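Local coordinates for RIM-binding protein, isoform F (Drosophila melanogaster, PDB 6Q9M) that probably helps couple synaptic vesicle recruitment to release sites at the presynaptic active zone, through a scaffold that includes a central fibronectin type III array, at residues S127-H131 with A167-R171. Sequence-based numbering, arbitrary orientation.
Sequences SNHQH and AKHLR
His129 lays its side chain along the segment 167-171, from Ala167 to Leu170. Its CB lies against the methyl of Ala167, 3.8 Å from CB to CB. CG of His129 is nearer the carbonyl oxygen of Lys168 than the Ala167 methyl. CD2 of His129 comes closest, 3.2 Å from Lys168 O. At the tip, NE2 and CE1 meet the CD2 methyl of Leu170. CG of His129 stands anti to the carbonyl carbon (chi1 -71°), which carries the ring out to Leu170. There CB of Leu170 sits over one ring face, 4.2 Å from the centroid, in a CH-pi contact. Without the ring, as with an alanine at His129, Leu170 would probably lose the face it lies over, and a gap would open beside the Lys168 carbonyl.

Next to it, the backbones are joined by a hydrogen bond from Lys168 N to Gln130 O, 2.8 Å long with an angle of 146° at the hydrogen. The same oxygen also receives a CA-H...O contact from Ala167. His131 and Ala167 then form a non-hydrogen-bonded antiparallel pair with side chains on one face of the sheet. CE1 of the His131 ring lies 3.5 Å from CB of Ala167, and Trp122 meets that ring edge-to-face. Asn128 ND2 bonds to the backbone oxygen of Leu14, tying the turn to the first fibronectin domain. The arrangement is that of the BC and FG loops of a fibronectin type III sandwich, side by side at one end of its C and F strands, 131-135 and 160-167.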
loop_
_atom_site.group_PDB
_atom_site.type_symbol
_atom_site.label_atom_id
_atom_site.label_comp_id
_atom_site.label_asym_id
_atom_site.label_seq_id
_atom_site.Cartn_x
_atom_site.Cartn_y
_atom_site.Cartn_z
ATOM N N SER A 127 -8.344 6.318 -11.038
ATOM C CA SER A 127 -7.850 7.389 -10.185
ATOM C C SER A 127 -8.461 8.742 -10.512
ATOM O O SER A 127 -7.998 9.755 -9.979
ATOM C CB SER A 127 -6.332 7.460 -10.276
ATOM O OG SER A 127 -5.964 7.629 -11.626
ATOM N N ASN A 128 -9.477 8.779 -11.374
ATOM C CA ASN A 128 -10.277 9.979 -11.579
ATOM C C ASN A 128 -11.361 10.140 -10.523
ATOM O O ASN A 128 -11.995 11.195 -10.476
ATOM C CB ASN A 128 -10.948 9.965 -12.960
ATOM C CG ASN A 128 -9.951 9.994 -14.115
ATOM O OD1 ASN A 128 -9.053 10.837 -14.169
ATOM N ND2 ASN A 128 -10.133 9.088 -15.063
ATOM N N HIS A 129 -11.595 9.128 -9.693
ATOM C CA HIS A 129 -12.663 9.155 -8.702
ATOM C C HIS A 129 -12.180 9.732 -7.382
ATOM O O HIS A 129 -11.040 9.514 -6.966
ATOM C CB HIS A 129 -13.202 7.747 -8.432
ATOM C CG HIS A 129 -14.004 7.179 -9.554
ATOM N ND1 HIS A 129 -13.502 7.038 -10.828
ATOM C CD2 HIS A 129 -15.271 6.707 -9.592
ATOM C CE1 HIS A 129 -14.429 6.509 -11.606
ATOM N NE2 HIS A 129 -15.510 6.296 -10.879
ATOM N N GLN A 130 -13.087 10.412 -6.689
ATOM C CA GLN A 130 -12.865 10.668 -5.277
ATOM C C GLN A 130 -12.980 9.367 -4.492
ATOM O O GLN A 130 -13.707 8.443 -4.872
ATOM C CB GLN A 130 -13.871 11.684 -4.755
ATOM C CG GLN A 130 -13.826 13.012 -5.473
ATOM C CD GLN A 130 -14.721 14.036 -4.811
ATOM O OE1 GLN A 130 -14.279 14.822 -3.969
ATOM N NE2 GLN A 130 -15.993 14.028 -5.177
ATOM N N HIS A 131 -12.267 9.303 -3.376
ATOM C CA HIS A 131 -12.318 8.128 -2.529
ATOM C C HIS A 131 -12.645 8.544 -1.103
ATOM O O HIS A 131 -12.267 9.629 -0.652
ATOM C CB HIS A 131 -11.015 7.346 -2.588
ATOM C CG HIS A 131 -10.766 6.717 -3.921
ATOM N ND1 HIS A 131 -11.349 5.525 -4.303
ATOM C CD2 HIS A 131 -10.016 7.124 -4.970
ATOM C CE1 HIS A 131 -10.953 5.218 -5.526
ATOM N NE2 HIS A 131 -10.149 6.174 -5.954
ATOM N N ALA A 167 -14.762 4.284 -3.841
ATOM C CA ALA A 167 -14.769 5.365 -4.813
ATOM C C ALA A 167 -16.163 5.955 -4.919
ATOM O O ALA A 167 -17.133 5.216 -5.107
ATOM C CB ALA A 167 -14.323 4.868 -6.192
ATOM N N LYS A 168 -16.277 7.270 -4.767
ATOM C CA LYS A 168 -17.562 7.892 -5.047
ATOM C C LYS A 168 -17.675 8.128 -6.549
ATOM O O LYS A 168 -16.669 8.340 -7.235
ATOM C CB LYS A 168 -17.739 9.190 -4.263
ATOM C CG LYS A 168 -19.212 9.605 -4.132
ATOM C CD LYS A 168 -20.100 8.437 -3.673
ATOM C CE LYS A 168 -21.429 8.392 -4.443
ATOM N NZ LYS A 168 -22.121 7.070 -4.363
ATOM N N HIS A 169 -18.902 8.059 -7.067
ATOM C CA HIS A 169 -19.098 8.032 -8.517
ATOM C C HIS A 169 -18.707 9.364 -9.157
ATOM O O HIS A 169 -18.866 10.437 -8.563
ATOM C CB HIS A 169 -20.551 7.695 -8.858
ATOM C CG HIS A 169 -20.738 7.078 -10.216
ATOM N ND1 HIS A 169 -19.737 7.035 -11.164
ATOM C CD2 HIS A 169 -21.814 6.482 -10.785
ATOM C CE1 HIS A 169 -20.187 6.440 -12.255
ATOM N NE2 HIS A 169 -21.446 6.095 -12.051
ATOM N N LEU A 170 -18.188 9.279 -10.386
ATOM C CA LEU A 170 -17.693 10.436 -11.122
ATOM C C LEU A 170 -18.833 11.112 -11.875
ATOM O O LEU A 170 -19.640 10.444 -12.528
ATOM C CB LEU A 170 -16.571 10.029 -12.090
ATOM C CG LEU A 170 -16.835 9.292 -13.420
ATOM C CD1 LEU A 170 -15.637 9.404 -14.364
ATOM C CD2 LEU A 170 -17.208 7.821 -13.218
ATOM N N ARG A 171 -18.904 12.437 -11.770
ATOM C CA ARG A 171 -19.897 13.237 -12.482
ATOM C C ARG A 171 -19.191 13.966 -13.620
ATOM O O ARG A 171 -18.236 14.714 -13.382
ATOM C CB ARG A 171 -20.588 14.226 -11.539
ATOM C CG ARG A 171 -21.981 14.670 -11.978
ATOM C CD ARG A 171 -23.002 13.541 -11.881
ATOM N NE ARG A 171 -23.395 13.045 -13.200
ATOM C CZ ARG A 171 -24.125 11.953 -13.401
ATOM N NH1 ARG A 171 -24.548 11.238 -12.366
ATOM N NH2 ARG A 171 -24.433 11.574 -14.633
#